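Local coordinates for protein enoyl-CoA hydratase (Mycobacterium avium, PDB 3OC7) that probably catalyses hydration of enoyl-CoA thioesters in fatty acid metabolism, as a trimeric member of the crotonase family, at residues N33-A38 with R95-L100; Q42-L47 with M101-E106; G125-C130 with I186-M191; I132-P137 with D201-D206; L157-K162 with R170-G175. All blocks are in the same frame, centred on the assembly; numbering follows the deposited sequence. Where two conformers were deposited one is given.

Contact 1: residues N33-A38 with R95-L100; sequences NALSTA and REMAAL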
# COMPACT_ATOMS: atom_id res chain seq x y z
N ASN A 33 22.98 -3.49 -22.22
CA ASN A 33 23.01 -2.57 -21.08
C ASN A 33 23.15 -3.27 -19.71
O ASN A 33 22.52 -2.87 -18.71
CB ASN A 33 21.80 -1.60 -21.11
CG ASN A 33 21.80 -0.67 -22.34
OD1 ASN A 33 22.85 -0.32 -22.88
ND2 ASN A 33 20.60 -0.25 -22.76
N ALA A 34 23.98 -4.31 -19.66
CA ALA A 34 24.23 -5.05 -18.41
C ALA A 34 25.01 -4.23 -17.38
O ALA A 34 25.76 -3.31 -17.73
CB ALA A 34 24.95 -6.38 -18.70
N LEU A 35 24.83 -4.58 -16.10
CA LEU A 35 25.47 -3.86 -14.98
C LEU A 35 26.93 -4.26 -14.70
O LEU A 35 27.25 -4.83 -13.65
CB LEU A 35 24.61 -4.01 -13.72
CG LEU A 35 23.20 -3.43 -13.78
CD1 LEU A 35 22.23 -4.25 -12.92
CD2 LEU A 35 23.17 -1.95 -13.38
N SER A 36 27.82 -3.94 -15.64
CA SER A 36 29.27 -4.17 -15.48
C SER A 36 29.89 -3.19 -14.48
O SER A 36 29.28 -2.16 -14.17
CB SER A 36 29.97 -4.04 -16.85
OG SER A 36 29.90 -2.71 -17.35
N THR A 37 31.10 -3.48 -13.99
CA THR A 37 31.82 -2.59 -13.06
C THR A 37 31.98 -1.18 -13.64
O THR A 37 31.76 -0.18 -12.95
CB THR A 37 33.23 -3.14 -12.68
OG1 THR A 37 33.10 -4.40 -12.01
CG2 THR A 37 34.00 -2.17 -11.77
N ALA A 38 32.38 -1.12 -14.91
CA ALA A 38 32.58 0.15 -15.61
C ALA A 38 31.29 0.96 -15.77
O ALA A 38 31.28 2.17 -15.53
CB ALA A 38 33.25 -0.08 -16.98
N ARG A 95 26.42 -6.17 -3.01
CA ARG A 95 26.70 -4.90 -2.29
C ARG A 95 26.82 -3.70 -3.25
O ARG A 95 26.31 -2.60 -2.96
CB ARG A 95 27.95 -5.00 -1.38
CG ARG A 95 27.84 -5.98 -0.20
CD ARG A 95 29.05 -5.85 0.75
NE ARG A 95 29.10 -6.91 1.76
CZ ARG A 95 30.10 -7.79 1.89
NH1 ARG A 95 31.14 -7.76 1.08
NH2 ARG A 95 30.04 -8.72 2.85
N GLU A 96 27.46 -3.89 -4.40
CA GLU A 96 27.58 -2.87 -5.43
C GLU A 96 26.22 -2.44 -6.04
O GLU A 96 26.00 -1.23 -6.31
CB GLU A 96 28.63 -3.29 -6.48
CG GLU A 96 30.06 -3.17 -5.91
CD GLU A 96 31.13 -3.90 -6.72
OE1 GLU A 96 30.80 -4.50 -7.76
OE2 GLU A 96 32.32 -3.86 -6.30
N MET A 97 25.31 -3.40 -6.23
CA MET A 97 23.94 -3.08 -6.64
C MET A 97 23.19 -2.25 -5.59
O MET A 97 22.56 -1.24 -5.95
CB MET A 97 23.16 -4.37 -7.00
CG MET A 97 21.78 -4.10 -7.64
SD MET A 97 21.93 -3.11 -9.16
CE MET A 97 20.26 -2.55 -9.43
N ALA A 98 23.27 -2.63 -4.32
CA ALA A 98 22.67 -1.85 -3.22
C ALA A 98 23.21 -0.41 -3.15
O ALA A 98 22.43 0.55 -2.98
CB ALA A 98 22.84 -2.57 -1.88
N ALA A 99 24.52 -0.24 -3.31
CA ALA A 99 25.12 1.10 -3.26
C ALA A 99 24.70 2.04 -4.41
O ALA A 99 24.54 3.25 -4.21
CB ALA A 99 26.66 1.00 -3.18
N LEU A 100 24.49 1.46 -5.60
CA LEU A 100 23.99 2.22 -6.74
C LEU A 100 22.54 2.67 -6.53
O LEU A 100 22.21 3.84 -6.77
CB LEU A 100 24.17 1.45 -8.07
CG LEU A 100 23.60 2.11 -9.34
CD1 LEU A 100 24.27 3.47 -9.61
CD2 LEU A 100 23.77 1.14 -10.52
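Leu-35, which meets Met-97 and Leu-100, does so from the centre of an inverse gamma turn, with its second torsion away from a staggered value (chi2 147°). The turn is closed by a weak bond from Ser-36 N to Ala-34 O, 3.0 Å long, and it directs the leucine toward helix 86-106. The two branches divide the work. Methyl CD1 of Leu-35 lies 3.9 Å from the sulfur SD of Met-97, and the two side chains cross at about a right angle. Methyl CD2 of Leu-35 faces CD2 of Leu-100 at a looser 4.3 Å. Met-97 is brought to this place by its shape: CG stands anti to the main-chain nitrogen (chi1 -171°), and the bend at the second torsion (chi2 58°) brings the sulfur close to the leucine, although its first bond does not point at Leu-35. The closest CA atoms, of Leu-35 and Met-97, remain 8.5 Å apart, which confirms that side chains alone bridge the gap. Leu-126 of helix 123-129 touches both Met-97 and Leu-100 and adds to the apolar cluster. Ser-36 caps the start of helix 37-52 through OG to the backbone N of Leu-39. Such a turn leading into an N-capped helix here forms part of the link from strand 21-26 to helix 37-52 within the crotonase fold.

Contact 2: residues Q42-L47 with M101-E106; sequences QLHQGL and MRAIVE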
# COMPACT_ATOMS: atom_id res chain seq x y z
N GLN A 42 30.54 4.67 -13.94
CA GLN A 42 30.15 5.81 -14.77
C GLN A 42 28.78 6.42 -14.40
O GLN A 42 28.60 7.64 -14.53
CB GLN A 42 30.24 5.48 -16.28
CG GLN A 42 31.72 5.30 -16.76
CD GLN A 42 31.86 4.75 -18.18
OE1 GLN A 42 31.07 5.06 -19.06
NE2 GLN A 42 32.91 3.95 -18.41
N LEU A 43 27.83 5.59 -13.93
CA LEU A 43 26.56 6.12 -13.39
C LEU A 43 26.73 6.92 -12.08
O LEU A 43 26.12 8.00 -11.91
CB LEU A 43 25.53 5.01 -13.16
CG LEU A 43 24.49 4.61 -14.21
CD1 LEU A 43 23.31 3.91 -13.51
CD2 LEU A 43 23.96 5.80 -14.99
N HIS A 44 27.54 6.41 -11.14
CA HIS A 44 27.89 7.18 -9.93
C HIS A 44 28.48 8.58 -10.30
O HIS A 44 28.04 9.61 -9.76
CB HIS A 44 28.87 6.41 -9.00
CG HIS A 44 28.24 5.32 -8.16
ND1 HIS A 44 27.60 5.57 -6.96
CD2 HIS A 44 28.24 3.96 -8.30
CE1 HIS A 44 27.19 4.43 -6.43
NE2 HIS A 44 27.55 3.44 -7.23
N GLN A 45 29.43 8.61 -11.24
CA GLN A 45 30.07 9.89 -11.61
C GLN A 45 29.07 10.83 -12.31
O GLN A 45 29.07 12.05 -12.05
CB GLN A 45 31.32 9.66 -12.49
CG GLN A 45 32.17 10.92 -12.74
CD GLN A 45 32.66 11.60 -11.44
OE1 GLN A 45 33.29 10.96 -10.59
NE2 GLN A 45 32.35 12.88 -11.28
N GLY A 46 28.19 10.27 -13.15
CA GLY A 46 27.15 11.08 -13.80
C GLY A 46 26.16 11.74 -12.84
O GLY A 46 25.77 12.91 -13.02
N LEU A 47 25.72 10.98 -11.84
CA LEU A 47 24.86 11.53 -10.78
C LEU A 47 25.55 12.64 -9.98
O LEU A 47 24.92 13.65 -9.64
CB LEU A 47 24.35 10.41 -9.84
CG LEU A 47 23.36 9.37 -10.42
CD1 LEU A 47 23.31 8.06 -9.58
CD2 LEU A 47 21.95 9.98 -10.58
N MET A 101 21.69 1.74 -6.10
CA MET A 101 20.30 2.10 -5.75
C MET A 101 20.24 3.19 -4.67
O MET A 101 19.47 4.16 -4.79
CB MET A 101 19.50 0.86 -5.32
CG MET A 101 19.28 -0.20 -6.44
SD MET A 101 18.11 -1.52 -5.94
CE MET A 101 18.96 -2.16 -4.47
N ARG A 102 21.06 3.04 -3.64
CA ARG A 102 21.12 4.01 -2.54
C ARG A 102 21.56 5.44 -2.98
O ARG A 102 21.03 6.44 -2.48
CB ARG A 102 21.98 3.49 -1.35
CG ARG A 102 21.82 4.32 -0.07
CD ARG A 102 22.40 3.69 1.21
NE ARG A 102 21.98 4.47 2.39
CZ ARG A 102 21.76 3.99 3.61
NH1 ARG A 102 21.94 2.69 3.89
NH2 ARG A 102 21.38 4.83 4.57
N ALA A 103 22.50 5.52 -3.93
CA ALA A 103 22.94 6.81 -4.50
C ALA A 103 21.78 7.56 -5.19
O ALA A 103 21.62 8.78 -5.03
CB ALA A 103 24.13 6.64 -5.47
N ILE A 104 20.95 6.82 -5.94
CA ILE A 104 19.77 7.40 -6.60
C ILE A 104 18.77 7.90 -5.52
O ILE A 104 18.28 9.05 -5.58
CB ILE A 104 19.09 6.37 -7.58
CG1 ILE A 104 20.00 6.04 -8.77
CG2 ILE A 104 17.70 6.88 -8.06
CD1 ILE A 104 19.55 4.85 -9.58
N VAL A 105 18.48 7.06 -4.53
CA VAL A 105 17.52 7.40 -3.45
C VAL A 105 17.97 8.61 -2.58
O VAL A 105 17.11 9.44 -2.18
CB VAL A 105 17.16 6.15 -2.59
CG1 VAL A 105 16.20 6.50 -1.46
CG2 VAL A 105 16.51 5.07 -3.44
N GLU A 106 19.28 8.75 -2.33
CA GLU A 106 19.84 9.83 -1.48
C GLU A 106 19.98 11.21 -2.18
O GLU A 106 20.19 12.22 -1.50
CB GLU A 106 21.22 9.43 -0.87
CG GLU A 106 21.12 8.38 0.25
CD GLU A 106 22.49 7.95 0.81
OE1 GLU A 106 23.51 8.10 0.11
OE2 GLU A 106 22.55 7.43 1.95
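Apolar contact dominates where Leu-47 meets Ile-104 and Ala-103. Methyl CD1 of Leu-47 reaches CG1 of Ile-104 at 4.0 Å, the two chains passing at a slant. The same methyl approaches CB of Ala-103 at 4.4 Å. The backbones are nearly parallel, with an angle of 12° between the short axes and a closest approach of 10.6 Å. His-44 and Ala-103 have CA atoms 7.4 Å apart, and the Ala-103 methyl is touched by both His-44 and Leu-47. Ring contact is the second kind. The imidazole of His-44 meets the Ala-103 methyl obliquely, its CE1 3.9 Å from that CB, with ND1 equally near. CG of His-44 lies beside the backbone N, anti to the carbonyl carbon, and from there the ring swings across the gap; Leu-100, nearly one turn before Ala-103, also packs against it. The third kind is ionic and stays inside one helix. Arg-102 NE donates to Glu-106 OE2 at 3.0 Å, with an N-H...O angle of 153°, meeting the carboxylate from above its plane (58° out). NH2 of the same guanidinium forms a salt bridge with Asp-231, linking helix 86-106 to helix 212-245. The charged ends of Arg-102 and Glu-106 lie away from helix 37-52, and the direct contact between these segments probably rests mainly on dispersion and fit.

Contact 3: residues G125-C130 with I186-M191; sequences GLVGAC and IGLITM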
# COMPACT_ATOMS: atom_id res chain seq x y z
N GLY A 125 15.74 -3.23 -10.06
CA GLY A 125 16.24 -2.42 -8.94
C GLY A 125 16.46 -0.95 -9.31
O GLY A 125 16.17 -0.07 -8.50
N LEU A 126 16.96 -0.70 -10.53
CA LEU A 126 17.05 0.68 -11.07
C LEU A 126 15.68 1.34 -11.21
O LEU A 126 15.49 2.50 -10.77
CB LEU A 126 17.79 0.73 -12.42
CG LEU A 126 19.27 0.38 -12.47
CD1 LEU A 126 19.86 0.66 -13.87
CD2 LEU A 126 20.06 1.09 -11.39
N VAL A 127 14.72 0.62 -11.83
CA VAL A 127 13.35 1.13 -11.98
C VAL A 127 12.74 1.46 -10.59
O VAL A 127 12.12 2.53 -10.42
CB VAL A 127 12.44 0.11 -12.79
CG1 VAL A 127 10.98 0.59 -12.86
CG2 VAL A 127 13.01 -0.15 -14.23
N GLY A 128 12.87 0.54 -9.64
CA GLY A 128 12.37 0.77 -8.26
C GLY A 128 12.98 1.96 -7.53
O GLY A 128 12.26 2.70 -6.82
N ALA A 129 14.28 2.22 -7.74
CA ALA A 129 15.00 3.32 -7.06
C ALA A 129 14.60 4.72 -7.55
O ALA A 129 14.65 5.69 -6.77
CB ALA A 129 16.54 3.14 -7.17
N CYS A 130 14.23 4.85 -8.83
CA CYS A 130 13.81 6.16 -9.38
C CYS A 130 12.54 6.71 -8.66
O CYS A 130 11.66 5.94 -8.25
CB CYS A 130 13.62 6.08 -10.91
SG CYS A 130 15.18 5.82 -11.86
N ILE A 186 0.09 -2.10 -10.71
CA ILE A 186 0.69 -2.73 -9.51
C ILE A 186 1.71 -1.86 -8.73
O ILE A 186 2.15 -2.25 -7.63
CB ILE A 186 1.32 -4.13 -9.84
CG1 ILE A 186 2.58 -4.00 -10.71
CG2 ILE A 186 0.27 -5.04 -10.50
CD1 ILE A 186 3.37 -5.33 -10.91
N GLY A 187 2.11 -0.71 -9.30
CA GLY A 187 3.05 0.19 -8.61
C GLY A 187 4.50 0.07 -9.07
O GLY A 187 5.38 0.78 -8.53
N LEU A 188 4.79 -0.79 -10.06
CA LEU A 188 6.18 -0.93 -10.56
C LEU A 188 6.64 0.34 -11.32
O LEU A 188 7.82 0.74 -11.22
CB LEU A 188 6.36 -2.18 -11.43
CG LEU A 188 7.75 -2.41 -12.05
CD1 LEU A 188 8.86 -2.51 -10.98
CD2 LEU A 188 7.78 -3.63 -12.94
N ILE A 189 5.72 0.96 -12.07
CA ILE A 189 5.97 2.28 -12.72
C ILE A 189 4.88 3.28 -12.33
O ILE A 189 3.84 2.88 -11.78
CB ILE A 189 6.10 2.17 -14.30
CG1 ILE A 189 4.75 1.76 -14.93
CG2 ILE A 189 7.25 1.21 -14.70
CD1 ILE A 189 4.74 1.68 -16.47
N THR A 190 5.13 4.56 -12.62
CA THR A 190 4.15 5.64 -12.38
C THR A 190 3.04 5.70 -13.46
O THR A 190 1.85 5.89 -13.13
CB THR A 190 4.86 7.03 -12.29
OG1 THR A 190 6.03 6.93 -11.46
CG2 THR A 190 3.91 8.12 -11.74
N MET A 191 3.44 5.57 -14.72
CA MET A 191 2.49 5.65 -15.84
C MET A 191 2.97 4.95 -17.11
O MET A 191 4.15 5.00 -17.47
CB MET A 191 2.12 7.10 -16.15
CG MET A 191 3.26 8.07 -16.23
SD MET A 191 2.76 9.79 -16.58
CE MET A 191 2.38 9.63 -18.30
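Val-127 reaches the segment 186-191 with a single methyl, CG1, which has three neighbours there. It sits 3.6 Å from the carbonyl oxygen of Leu-188, 4.2 Å from CD1 of the same leucine, and its distance to CG2 of Ile-189 is likewise 4.2 Å. CG1 is the branch anti to the main-chain nitrogen of Val-127 (chi1 176°), and the valine points from helix 123-129 toward the loop. The side chain of Leu-188 crosses that of Val-127 at about a right angle and approaches through its end, whereas Ile-189 offers only its short branch while the longer one leads away. Another chain reaches the contact itself: Arg-166 of the second subunit bonds to the carbonyl oxygens of Val-127, Cys-130, Gly-187 and Leu-188, its NH2 serving both Val-127 and Leu-188. One guanidinium thereby clasps both segments. In the next shell, the loop is shaped by Gly-187, whose positive phi (99°) closes a Schellman motif at the end of helix 180-186. Beyond it, Thr-190 is held to strand 132-135 by OG1, which bonds to the backbone N of Ala-133. Val-127 itself is backed by Ile-115 of strand 111-115. The chemistry is therefore divided: methyl groups make most of the direct interface, with one set against the carbonyl oxygen of Leu-188, while the carbonyl oxygens are satisfied by a positive charge from the trimer partner, which would also be expected to interact favourably with the C-terminal end of helix 123-129.

Contact 4: residues I132-P137 with D201-D206; sequences IAVAGP and DQLVTD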
# COMPACT_ATOMS: atom_id res chain seq x y z
N ILE A 132 10.14 8.69 -10.09
CA ILE A 132 9.06 8.61 -11.11
C ILE A 132 9.56 7.69 -12.24
O ILE A 132 10.77 7.70 -12.53
CB ILE A 132 8.69 10.03 -11.66
CG1 ILE A 132 8.24 10.96 -10.52
CG2 ILE A 132 7.63 9.94 -12.78
CD1 ILE A 132 8.08 12.47 -10.90
N ALA A 133 8.67 6.86 -12.82
CA ALA A 133 9.05 5.99 -13.96
C ALA A 133 7.92 5.93 -15.01
O ALA A 133 6.73 5.73 -14.66
CB ALA A 133 9.41 4.58 -13.48
N VAL A 134 8.29 6.11 -16.28
CA VAL A 134 7.36 6.06 -17.44
C VAL A 134 7.80 4.98 -18.44
O VAL A 134 9.00 4.89 -18.75
CB VAL A 134 7.27 7.47 -18.16
CG1 VAL A 134 6.14 7.52 -19.22
CG2 VAL A 134 7.11 8.59 -17.14
N ALA A 135 6.86 4.16 -18.92
CA ALA A 135 7.19 3.11 -19.91
C ALA A 135 6.30 3.12 -21.17
O ALA A 135 5.06 3.26 -21.07
CB ALA A 135 7.17 1.72 -19.28
N GLY A 136 6.94 2.94 -22.32
CA GLY A 136 6.26 2.95 -23.64
C GLY A 136 5.88 1.56 -24.17
O GLY A 136 6.09 0.54 -23.47
N PRO A 137 5.34 1.50 -25.41
CA PRO A 137 4.68 0.28 -25.95
C PRO A 137 5.58 -0.92 -26.30
O PRO A 137 5.05 -2.02 -26.53
CB PRO A 137 3.91 0.80 -27.19
CG PRO A 137 4.71 1.99 -27.64
CD PRO A 137 5.27 2.62 -26.37
N ASP A 201 8.70 15.03 -21.50
CA ASP A 201 8.82 16.49 -21.66
C ASP A 201 7.86 17.24 -20.71
O ASP A 201 8.26 18.22 -20.06
CB ASP A 201 8.61 16.92 -23.13
CG ASP A 201 9.86 16.70 -24.02
OD1 ASP A 201 10.96 16.36 -23.52
OD2 ASP A 201 9.74 16.87 -25.26
N GLN A 202 6.63 16.75 -20.59
CA GLN A 202 5.66 17.40 -19.69
C GLN A 202 6.04 17.27 -18.20
O GLN A 202 5.93 18.26 -17.45
CB GLN A 202 4.22 16.91 -19.93
CG GLN A 202 3.17 17.74 -19.17
CD GLN A 202 3.21 19.24 -19.51
OE1 GLN A 202 3.39 20.09 -18.64
NE2 GLN A 202 3.05 19.56 -20.80
N LEU A 203 6.48 16.08 -17.79
CA LEU A 203 6.92 15.85 -16.40
C LEU A 203 8.14 16.71 -16.02
O LEU A 203 8.18 17.27 -14.92
CB LEU A 203 7.16 14.34 -16.10
CG LEU A 203 5.95 13.40 -16.08
CD1 LEU A 203 6.38 11.93 -16.24
CD2 LEU A 203 5.08 13.59 -14.82
N VAL A 204 9.12 16.81 -16.92
CA VAL A 204 10.31 17.66 -16.71
C VAL A 204 9.94 19.17 -16.56
O VAL A 204 10.47 19.86 -15.66
CB VAL A 204 11.38 17.41 -17.83
CG1 VAL A 204 12.45 18.52 -17.87
CG2 VAL A 204 12.02 16.02 -17.64
N THR A 205 9.03 19.65 -17.40
CA THR A 205 8.49 21.02 -17.31
C THR A 205 7.87 21.29 -15.92
O THR A 205 8.19 22.30 -15.27
CB THR A 205 7.49 21.32 -18.48
OG1 THR A 205 8.16 21.19 -19.74
CG2 THR A 205 6.94 22.75 -18.37
N ASP A 206 7.01 20.38 -15.46
CA ASP A 206 6.33 20.57 -14.16
C ASP A 206 7.26 20.47 -12.93
O ASP A 206 7.20 21.31 -12.02
CB ASP A 206 5.11 19.64 -14.07
CG ASP A 206 3.99 20.03 -15.06
OD1 ASP A 206 3.97 21.20 -15.54
OD2 ASP A 206 3.12 19.18 -15.35
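Leu-203 carries CG beside its main-chain nitrogen and anti to the carbonyl carbon (chi1 -68°), which directs methyl CD1 at the strand; in Val-134 CG1 is anti to the backbone N (chi1 -170°), which leaves CG2 anti to the carbonyl carbon, where it meets the leucine. The separation between Leu-203 CD1 and Val-134 CG2 is 3.5 Å, tight for two methyl groups. The same CD1 lies 4.2 Å from CG2 of Ile-132, the short branch of that isoleucine. One methyl is therefore set against two strand residues, and Leu-203 passes each of the two strand side chains at a slant. Strand alternation explains the pairing: Ile-132 and Val-134 point to the helix, while Ala-133 between them points away. The CA atoms of Ile-132 and Leu-203 are 9.2 Å apart. Behind the leucine the helix is regular, and Thr-205 turns its hydroxyl back to the carbonyl of Asp-201. OG1 of Thr-205 donates to Asp-201 O at 3.0 Å with a C=O...O angle of 146°, while Thr-205 N reaches that oxygen from the opposite face at 3.1 Å, so the hydroxyl supplements the normal helical bond. Thr-174 of the second subunit packs on both Ile-132 and Leu-203, placing the contact at an interface with that subunit. In the fold, strand 132-135 runs in the mixed sheet between strands 111-115 and 191-192, and helix 196-208 packs over this face, with Leu-196, Ala-199 and Ile-200 also touching Val-134.

Contact 5: residues L157-K162 with R170-G175; sequences LTLLPK and RYYLTG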
# COMPACT_ATOMS: atom_id res chain seq x y z
N LEU A 157 14.78 -4.37 -1.85
CA LEU A 157 15.02 -3.09 -1.14
C LEU A 157 14.20 -1.89 -1.70
O LEU A 157 13.77 -1.02 -0.93
CB LEU A 157 16.53 -2.74 -1.13
CG LEU A 157 17.45 -3.62 -0.28
CD1 LEU A 157 18.93 -3.33 -0.62
CD2 LEU A 157 17.15 -3.45 1.21
N THR A 158 14.01 -1.87 -3.03
CA THR A 158 13.17 -0.84 -3.70
C THR A 158 11.82 -1.35 -4.25
O THR A 158 10.90 -0.53 -4.41
CB THR A 158 13.95 -0.05 -4.81
OG1 THR A 158 14.36 -0.94 -5.87
CG2 THR A 158 15.15 0.74 -4.23
N LEU A 159 11.68 -2.66 -4.53
CA LEU A 159 10.38 -3.22 -4.98
C LEU A 159 9.33 -3.36 -3.88
O LEU A 159 8.14 -3.02 -4.08
CB LEU A 159 10.56 -4.57 -5.70
CG LEU A 159 11.34 -4.59 -7.02
CD1 LEU A 159 11.23 -5.99 -7.63
CD2 LEU A 159 10.85 -3.52 -8.00
N LEU A 160 9.72 -3.88 -2.71
CA LEU A 160 8.71 -4.14 -1.66
C LEU A 160 8.03 -2.88 -1.05
O LEU A 160 6.84 -2.96 -0.70
CB LEU A 160 9.21 -5.13 -0.59
CG LEU A 160 9.57 -6.54 -1.10
CD1 LEU A 160 10.02 -7.41 0.08
CD2 LEU A 160 8.43 -7.23 -1.89
N PRO A 161 8.75 -1.74 -0.95
CA PRO A 161 8.05 -0.49 -0.52
C PRO A 161 7.05 0.09 -1.55
O PRO A 161 6.20 0.90 -1.17
CB PRO A 161 9.20 0.51 -0.25
CG PRO A 161 10.43 -0.33 -0.18
CD PRO A 161 10.21 -1.56 -0.99
N LYS A 162 7.13 -0.30 -2.83
CA LYS A 162 6.34 0.35 -3.91
C LYS A 162 5.26 -0.52 -4.61
O LYS A 162 4.24 0.01 -5.12
CB LYS A 162 7.29 1.03 -4.93
CG LYS A 162 8.35 1.96 -4.27
CD LYS A 162 9.12 2.85 -5.27
CE LYS A 162 10.24 3.63 -4.54
NZ LYS A 162 10.90 4.69 -5.37
N ARG A 170 2.38 -12.60 -6.14
CA ARG A 170 2.06 -13.28 -7.41
C ARG A 170 3.29 -13.38 -8.34
O ARG A 170 3.72 -14.49 -8.69
CB ARG A 170 0.89 -12.57 -8.15
CG ARG A 170 0.56 -13.18 -9.53
CD ARG A 170 -0.45 -12.35 -10.33
NE ARG A 170 -0.79 -12.99 -11.62
CZ ARG A 170 -1.85 -12.65 -12.35
NH1 ARG A 170 -2.68 -11.70 -11.93
NH2 ARG A 170 -2.09 -13.26 -13.50
N TYR A 171 3.87 -12.23 -8.70
CA TYR A 171 4.89 -12.18 -9.76
C TYR A 171 6.27 -12.78 -9.33
O TYR A 171 6.96 -13.37 -10.17
CB TYR A 171 4.97 -10.77 -10.42
CG TYR A 171 3.72 -10.46 -11.26
CD1 TYR A 171 3.42 -11.20 -12.41
CD2 TYR A 171 2.81 -9.45 -10.88
CE1 TYR A 171 2.26 -10.95 -13.17
CE2 TYR A 171 1.63 -9.19 -11.65
CZ TYR A 171 1.38 -9.95 -12.78
OH TYR A 171 0.24 -9.70 -13.54
N TYR A 172 6.62 -12.68 -8.04
CA TYR A 172 7.80 -13.39 -7.45
C TYR A 172 7.69 -14.94 -7.58
O TYR A 172 8.71 -15.63 -7.75
CB TYR A 172 7.96 -13.02 -5.94
CG TYR A 172 8.77 -11.74 -5.57
CD1 TYR A 172 8.67 -10.57 -6.33
CD2 TYR A 172 9.55 -11.69 -4.40
CE1 TYR A 172 9.37 -9.40 -5.96
CE2 TYR A 172 10.27 -10.52 -4.04
CZ TYR A 172 10.16 -9.38 -4.82
OH TYR A 172 10.87 -8.23 -4.45
N LEU A 173 6.46 -15.47 -7.49
CA LEU A 173 6.25 -16.94 -7.45
C LEU A 173 5.84 -17.58 -8.78
O LEU A 173 6.19 -18.75 -9.03
CB LEU A 173 5.26 -17.30 -6.32
CG LEU A 173 5.67 -16.86 -4.90
CD1 LEU A 173 4.53 -17.08 -3.89
CD2 LEU A 173 6.97 -17.54 -4.44
N THR A 174 5.13 -16.85 -9.65
CA THR A 174 4.71 -17.38 -10.97
C THR A 174 5.72 -17.17 -12.12
O THR A 174 5.69 -17.93 -13.11
CB THR A 174 3.35 -16.77 -11.45
OG1 THR A 174 3.54 -15.38 -11.80
CG2 THR A 174 2.23 -16.93 -10.41
N GLY A 175 6.55 -16.14 -12.03
CA GLY A 175 7.47 -15.79 -13.14
C GLY A 175 6.81 -15.29 -14.43
O GLY A 175 7.47 -15.23 -15.48
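Tyr-172 OH is surrounded by three groups: it is hydrogen-bonded to Ser-156 OG, which lies just before the first segment, and packs against Leu-159 and Leu-160. Its distance to Leu-160 CD2 is 3.7 Å, while CB of Leu-159 lies 3.9 Å from the same oxygen. The two leucines approach the ring differently. CD1 of Leu-159 comes in at the edge, near the ring plane, 4.2 Å from CE1 of Tyr-172. CD2 of Leu-160 arrives obliquely, 4.0 Å from CZ of Tyr-172. The tyrosine points toward the segment 157-162, and its long side chain bridges backbones whose closest CA atoms, of Leu-159 and Tyr-172, are still 10.8 Å apart. Both leucines carry CG beside the backbone nitrogen (chi1 -65° for Leu-159 and -61° for Leu-160), from where their branches reach the phenol end. On the other segment, the carbonyl oxygen of Arg-170 takes two donors, Thr-174 N at 2.9 Å and Leu-173 N at 3.1 Å, within the final turns of helix 165-174. Around the contact, Leu-143 and Pro-152 also touch the tyrosine. Residues of the third subunit close in as well, Leu-221 on Leu-160 and Thr-222 on Tyr-172, so this tyrosine joins segment 157-162 to helix 165-174 at a subunit boundary. Two leucines packed at the phenol end suggest that the ring is held largely by dispersion, while the hydrogen bond to Ser-156 OG holds its hydroxyl end.

Contacts 1 and 2 join the same two helices, 37-52 and 86-106, with centres 10 Å apart. Leu-126 connects contact 1 to contact 3, its CD2 3.8 Å from Leu-100 CD2. Contact 3 is the hub. It meets contact 4 through the sheet, where Thr-190 N lies 2.9 Å from Ala-133 O, contact 5 through Lys-162 NZ, 2.8 Å from Gly-128 O, and contact 2, where Met-101 SD lies 3.5 Å from Gly-125 O. Contacts 1 and 4 lie on opposite sides of the chain's centre, 24 Å apart between centres. Contacts 3, 4 and 5 touch neighbouring subunits, as expected of a crotonase trimer. In this family the N-terminal end of the helix equivalent to 123-129 usually contributes to the oxyanion hole.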